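Local coordinates for protein type II restriction enzyme MspI (Moraxella sp., PDB 1SA3) that recognises the double-stranded DNA sequence 5'-CCGG-3' and cleaves each strand after the first cytosine, leaving terminal 5'-phosphates, at residues Thr3-Lys8 / Pro57-Ile62; Asp202-Phe207 / Lys220-Tyr225. All blocks are in the same frame, centred on the assembly; numbering follows the deposited sequence.

Interaction 1. Residues Thr3-Lys8 / Pro57-Ile62; sequences TELLSK and PQEKDI
The first turns of helices 4-12 and 57-69 face each other without any backbone bond between them, Thr3 and Gln58 being the nearest pair with their CA atoms 7.5 Å apart. The motif is a helix N-cap whose capping side chain also serves as the link to a second helix. Thr3 stands just before helix 4-12, and its OG1 sits between the backbone N and the carbonyl carbon (chi1 62°), from which it turns in over the first helical turn. There OG1 accepts a nearly straight bond from Leu6 N, 3.1 Å away at 170°. The same hydroxyl donates to Glu59 OE1 at 2.7 Å, approaching the carboxylate tip to tip on the syn lone pair of OE1. With its hydrogen given to Glu59 and its oxygen turned to Leu6 N, the hydroxyl is fixed in rotation.

Glu59 gets there by a bend at chi2 (79°), which folds the carboxylate over toward Thr3. OE1 is hydrogen-bonded also to Tyr37 OH of helix 23-41, so two hydroxyls grip one buried oxygen; the nearby amino end of helix 4-12 probably helps to stabilise a negative charge here. Van der Waals contacts close the seam around this polar centre. Thr3 CG2, anti to the carbonyl carbon, lies 3.8 Å from Gln58 CB. The extended Gln58 chain crosses Leu6 at about a right angle, bringing its NE2, which is hydrogen-bonded to Tyr37 OH, to 3.3 Å from Leu6 CD1. The second carboxylate oxygen of Glu59 reaches helix 4-12 through a water: OE2 accepts from it at 2.9 Å, and the water accepts from Leu5 N at 3.1 Å.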
loop_
_atom_site.group_PDB
_atom_site.type_symbol
_atom_site.label_atom_id
_atom_site.label_comp_id
_atom_site.label_asym_id
_atom_site.label_seq_id
_atom_site.Cartn_x
_atom_site.Cartn_y
_atom_site.Cartn_z
ATOM N N THR E 3 -6.941 17.942 13.791
ATOM C CA THR E 3 -7.027 19.242 13.160
ATOM C C THR E 3 -8.472 19.537 12.842
ATOM O O THR E 3 -9.353 18.708 13.077
ATOM C CB THR E 3 -6.261 19.246 11.853
ATOM O OG1 THR E 3 -6.858 18.288 10.973
ATOM C CG2 THR E 3 -4.815 18.880 12.092
ATOM N N GLU E 4 -8.707 20.722 12.294
ATOM C CA GLU E 4 -10.043 21.142 11.920
ATOM C C GLU E 4 -10.647 20.126 10.950
ATOM O O GLU E 4 -11.785 19.695 11.120
ATOM C CB GLU E 4 -9.993 22.522 11.263
ATOM C CG GLU E 4 -11.354 23.157 11.043
ATOM C CD GLU E 4 -11.281 24.460 10.254
ATOM O OE1 GLU E 4 -12.256 25.240 10.311
ATOM O OE2 GLU E 4 -10.264 24.701 9.568
ATOM N N LEU E 5 -9.883 19.743 9.930
ATOM C CA LEU E 5 -10.370 18.783 8.945
ATOM C C LEU E 5 -10.579 17.397 9.542
ATOM O O LEU E 5 -11.621 16.785 9.329
ATOM C CB LEU E 5 -9.399 18.681 7.764
ATOM C CG LEU E 5 -9.771 17.676 6.665
ATOM C CD1 LEU E 5 -11.134 18.019 6.068
ATOM C CD2 LEU E 5 -8.692 17.683 5.587
ATOM N N LEU E 6 -9.597 16.896 10.283
ATOM C CA LEU E 6 -9.728 15.563 10.865
ATOM C C LEU E 6 -10.854 15.520 11.882
ATOM O O LEU E 6 -11.561 14.521 11.990
ATOM C CB LEU E 6 -8.431 15.113 11.533
ATOM C CG LEU E 6 -7.488 14.211 10.733
ATOM C CD1 LEU E 6 -6.456 13.617 11.693
ATOM C CD2 LEU E 6 -8.273 13.081 10.038
ATOM N N SER E 7 -11.018 16.603 12.636
ATOM C CA SER E 7 -12.079 16.649 13.633
ATOM C C SER E 7 -13.410 16.496 12.915
ATOM O O SER E 7 -14.307 15.799 13.385
ATOM C CB SER E 7 -12.045 17.972 14.401
ATOM O OG SER E 7 -13.103 18.016 15.347
ATOM N N LYS E 8 -13.526 17.141 11.762
ATOM C CA LYS E 8 -14.746 17.058 10.973
ATOM C C LYS E 8 -14.983 15.640 10.477
ATOM O O LYS E 8 -16.099 15.122 10.565
ATOM C CB LYS E 8 -14.680 18.008 9.777
ATOM C CG LYS E 8 -15.803 17.798 8.774
ATOM C CD LYS E 8 -15.636 18.696 7.552
ATOM C CE LYS E 8 -16.399 18.150 6.355
ATOM N NZ LYS E 8 -17.853 18.032 6.625
ATOM N N PRO E 57 -0.269 22.864 9.567
ATOM C CA PRO E 57 0.959 22.074 9.675
ATOM C C PRO E 57 0.830 20.579 9.393
ATOM O O PRO E 57 1.730 19.980 8.800
ATOM C CB PRO E 57 1.417 22.348 11.105
ATOM C CG PRO E 57 0.880 23.711 11.374
ATOM C CD PRO E 57 -0.503 23.618 10.809
ATOM N N GLN E 58 -0.274 19.974 9.819
ATOM C CA GLN E 58 -0.451 18.544 9.597
ATOM C C GLN E 58 -0.808 18.244 8.148
ATOM O O GLN E 58 -0.168 17.408 7.514
ATOM C CB GLN E 58 -1.513 17.978 10.550
ATOM C CG GLN E 58 -1.733 16.464 10.428
ATOM C CD GLN E 58 -2.402 15.874 11.655
ATOM O OE1 GLN E 58 -1.836 15.884 12.747
ATOM N NE2 GLN E 58 -3.613 15.361 11.485
ATOM N N GLU E 59 -1.811 18.927 7.610
ATOM C CA GLU E 59 -2.182 18.681 6.225
ATOM C C GLU E 59 -1.061 19.111 5.279
ATOM O O GLU E 59 -0.934 18.579 4.176
ATOM C CB GLU E 59 -3.489 19.399 5.874
ATOM C CG GLU E 59 -4.728 18.721 6.462
ATOM C CD GLU E 59 -4.942 19.024 7.944
ATOM O OE1 GLU E 59 -5.530 18.177 8.650
ATOM O OE2 GLU E 59 -4.539 20.113 8.402
ATOM N N LYS E 60 -0.248 20.073 5.707
ATOM C CA LYS E 60 0.864 20.517 4.870
ATOM C C LYS E 60 1.893 19.392 4.805
ATOM O O LYS E 60 2.462 19.123 3.747
ATOM C CB LYS E 60 1.534 21.775 5.427
ATOM C CG LYS E 60 2.640 22.292 4.504
ATOM C CD LYS E 60 3.460 23.429 5.107
ATOM C CE LYS E 60 4.538 23.891 4.116
ATOM N NZ LYS E 60 5.504 24.854 4.696
ATOM N N ASP E 61 2.128 18.733 5.939
ATOM C CA ASP E 61 3.084 17.626 5.980
ATOM C C ASP E 61 2.603 16.501 5.069
ATOM O O ASP E 61 3.383 15.927 4.319
ATOM C CB ASP E 61 3.244 17.087 7.407
ATOM C CG ASP E 61 4.203 15.900 7.482
ATOM O OD1 ASP E 61 5.365 16.037 7.039
ATOM O OD2 ASP E 61 3.804 14.822 7.983
ATOM N N ILE E 62 1.312 16.196 5.141
ATOM C CA ILE E 62 0.714 15.139 4.325
ATOM C C ILE E 62 0.780 15.484 2.837
ATOM O O ILE E 62 1.278 14.690 2.027
ATOM C CB ILE E 62 -0.754 14.907 4.744
ATOM C CG1 ILE E 62 -0.786 14.400 6.194
ATOM C CG2 ILE E 62 -1.437 13.928 3.780
ATOM C CD1 ILE E 62 -2.192 14.399 6.830
HETATM O O HOH W 1 -7.135 21.091 9.328
#

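Interaction 2. Residues Asp202-Phe207 / Lys220-Tyr225; sequences DLLIRF and KNIDDY
Strands 203-210 and 213-221 form an antiparallel beta hairpin, and this contact lies at its open end, where the second strand passes directly into helix 222-234. Leu204 and Lys220 make a hydrogen-bonded pair: Leu204 N reaches Lys220 O at 2.9 Å, almost straight and in the carbonyl plane, while Lys220 N meets Leu204 O from above its plane. Packing is tightest around Leu204. Its CD1 methyl sits over one face of the Tyr225 ring, 3.6 Å from the centroid and 16° off the normal, a CH-pi contact, and its CG touches Ile222 CD1 at 3.8 Å. The helix start itself is firmly held: Asn221 N-caps it, OD1 accepting from Asp224 N at 2.7 Å.

The strand end is looser. Beyond the Leu203-Asn221 non-hydrogen-bonded pair, Ile222 N makes a weak bond to Asp202 O, 3.3 Å long and bent to 134°, and a water that donates to the same carbonyl accepts a second weak bond from Ile222 N. The partly exposed Lys220 leads away from the hairpin to a salt bridge with Asp228.

Strand 111-121 pairs with the other edge of 203-210, helix 57-69 packs on Leu203, and helix 179-188 packs against Ile222 and Tyr225.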
loop_
_atom_site.group_PDB
_atom_site.type_symbol
_atom_site.label_atom_id
_atom_site.label_comp_id
_atom_site.label_asym_id
_atom_site.label_seq_id
_atom_site.Cartn_x
_atom_site.Cartn_y
_atom_site.Cartn_z
ATOM N N ASP E 202 0.319 3.939 -7.871
ATOM C CA ASP E 202 1.638 4.531 -8.066
ATOM C C ASP E 202 2.266 4.957 -6.745
ATOM O O ASP E 202 3.488 5.096 -6.640
ATOM C CB ASP E 202 1.556 5.766 -8.974
ATOM C CG ASP E 202 1.357 5.407 -10.432
ATOM O OD1 ASP E 202 1.579 4.230 -10.786
ATOM O OD2 ASP E 202 0.990 6.304 -11.221
ATOM N N LEU E 203 1.420 5.177 -5.742
ATOM C CA LEU E 203 1.881 5.596 -4.428
ATOM C C LEU E 203 1.218 4.754 -3.351
ATOM O O LEU E 203 0.046 4.409 -3.461
ATOM C CB LEU E 203 1.521 7.063 -4.168
ATOM C CG LEU E 203 2.138 8.182 -5.006
ATOM C CD1 LEU E 203 1.586 9.521 -4.507
ATOM C CD2 LEU E 203 3.655 8.157 -4.878
ATOM N N LEU E 204 1.977 4.429 -2.312
ATOM C CA LEU E 204 1.456 3.658 -1.192
ATOM C C LEU E 204 1.451 4.623 -0.006
ATOM O O LEU E 204 2.510 5.083 0.451
ATOM C CB LEU E 204 2.358 2.457 -0.893
ATOM C CG LEU E 204 2.693 1.578 -2.105
ATOM C CD1 LEU E 204 3.602 0.432 -1.670
ATOM C CD2 LEU E 204 1.389 1.038 -2.736
ATOM N N ILE E 205 0.252 4.940 0.462
ATOM C CA ILE E 205 0.057 5.861 1.574
ATOM C C ILE E 205 -0.264 5.043 2.813
ATOM O O ILE E 205 -1.201 4.255 2.812
ATOM C CB ILE E 205 -1.120 6.830 1.278
ATOM C CG1 ILE E 205 -0.806 7.643 0.019
ATOM C CG2 ILE E 205 -1.372 7.756 2.467
ATOM C CD1 ILE E 205 -1.917 8.606 -0.394
ATOM N N ARG E 206 0.529 5.227 3.863
ATOM C CA ARG E 206 0.331 4.495 5.106
ATOM C C ARG E 206 0.179 5.431 6.300
ATOM O O ARG E 206 1.140 6.081 6.715
ATOM C CB ARG E 206 1.512 3.556 5.364
ATOM C CG ARG E 206 1.752 2.516 4.281
ATOM C CD ARG E 206 0.603 1.527 4.183
ATOM N NE ARG E 206 0.876 0.488 3.194
ATOM C CZ ARG E 206 1.858 -0.402 3.295
ATOM N NH1 ARG E 206 2.666 -0.386 4.348
ATOM N NH2 ARG E 206 2.039 -1.304 2.343
ATOM N N PHE E 207 -1.031 5.499 6.842
ATOM C CA PHE E 207 -1.302 6.328 8.012
ATOM C C PHE E 207 -1.038 5.497 9.257
ATOM O O PHE E 207 -1.532 4.370 9.378
ATOM C CB PHE E 207 -2.762 6.778 8.046
ATOM C CG PHE E 207 -3.077 7.890 7.105
ATOM C CD1 PHE E 207 -3.687 7.632 5.885
ATOM C CD2 PHE E 207 -2.774 9.201 7.439
ATOM C CE1 PHE E 207 -3.990 8.679 5.008
ATOM C CE2 PHE E 207 -3.072 10.250 6.577
ATOM C CZ PHE E 207 -3.681 9.986 5.357
ATOM N N LYS E 220 5.105 6.591 -0.131
ATOM C CA LYS E 220 6.197 6.145 -0.988
ATOM C C LYS E 220 5.767 5.828 -2.416
ATOM O O LYS E 220 4.712 5.235 -2.614
ATOM C CB LYS E 220 6.807 4.874 -0.399
ATOM C CG LYS E 220 7.462 5.033 0.962
ATOM C CD LYS E 220 8.889 5.544 0.850
ATOM C CE LYS E 220 9.597 5.463 2.201
ATOM N NZ LYS E 220 11.044 5.829 2.126
ATOM N N ASN E 221 6.565 6.232 -3.411
ATOM C CA ASN E 221 6.247 5.838 -4.783
ATOM C C ASN E 221 6.709 4.367 -4.837
ATOM O O ASN E 221 7.447 3.909 -3.947
ATOM C CB ASN E 221 6.987 6.703 -5.830
ATOM C CG ASN E 221 8.501 6.716 -5.643
ATOM O OD1 ASN E 221 9.149 5.671 -5.610
ATOM N ND2 ASN E 221 9.068 7.910 -5.530
ATOM N N ILE E 222 6.290 3.624 -5.856
ATOM C CA ILE E 222 6.644 2.211 -5.926
ATOM C C ILE E 222 8.145 1.942 -5.975
ATOM O O ILE E 222 8.629 1.041 -5.290
ATOM C CB ILE E 222 5.943 1.516 -7.117
ATOM C CG1 ILE E 222 4.433 1.770 -7.049
ATOM C CG2 ILE E 222 6.192 0.015 -7.073
ATOM C CD1 ILE E 222 3.789 1.372 -5.717
ATOM N N ASP E 223 8.886 2.711 -6.772
ATOM C CA ASP E 223 10.333 2.507 -6.854
ATOM C C ASP E 223 10.984 2.547 -5.477
ATOM O O ASP E 223 11.745 1.648 -5.121
ATOM C CB ASP E 223 10.993 3.565 -7.751
ATOM C CG ASP E 223 10.803 3.286 -9.231
ATOM O OD1 ASP E 223 10.233 2.229 -9.580
ATOM O OD2 ASP E 223 11.230 4.131 -10.043
ATOM N N ASP E 224 10.682 3.587 -4.700
ATOM C CA ASP E 224 11.266 3.728 -3.370
ATOM C C ASP E 224 10.824 2.641 -2.407
ATOM O O ASP E 224 11.624 2.157 -1.594
ATOM C CB ASP E 224 10.940 5.098 -2.780
ATOM C CG ASP E 224 11.606 6.226 -3.538
ATOM O OD1 ASP E 224 12.492 5.945 -4.366
ATOM O OD2 ASP E 224 11.254 7.395 -3.305
ATOM N N TYR E 225 9.556 2.252 -2.484
ATOM C CA TYR E 225 9.059 1.208 -1.599
ATOM C C TYR E 225 9.851 -0.073 -1.862
ATOM O O TYR E 225 10.299 -0.745 -0.928
ATOM C CB TYR E 225 7.572 0.948 -1.853
ATOM C CG TYR E 225 7.008 -0.179 -1.013
ATOM C CD1 TYR E 225 6.621 0.035 0.315
ATOM C CD2 TYR E 225 6.873 -1.467 -1.541
ATOM C CE1 TYR E 225 6.109 -1.003 1.096
ATOM C CE2 TYR E 225 6.363 -2.511 -0.768
ATOM C CZ TYR E 225 5.983 -2.274 0.547
ATOM O OH TYR E 225 5.461 -3.302 1.307
HETATM O O HOH W 2 5.180 5.268 -8.535
#

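Both segments of interaction 1 precede those of interaction 2 in the chain, and their centres lie about 20 Å apart. Helix 57-69 joins them: its first turn belongs to interaction 1, while Leu66 and Ala69 further along pack on Leu203 of interaction 2. The segments also touch directly, Ile62 CD1 lying 4.2 Å from Phe207 CE2. Strand 213-221 is a second shared element, for Tyr214 meets Leu6, Gln58 and Phe207. Thus interaction 1 ties the amino-terminal helix to the helical layer on one face of the five-stranded mixed sheet, and interaction 2 holds the hairpin at that sheet's edge. The sheet belongs to a PDDEXK-type nuclease core, whose sodium ion is bound by Glu35, Asp84 and Asp99.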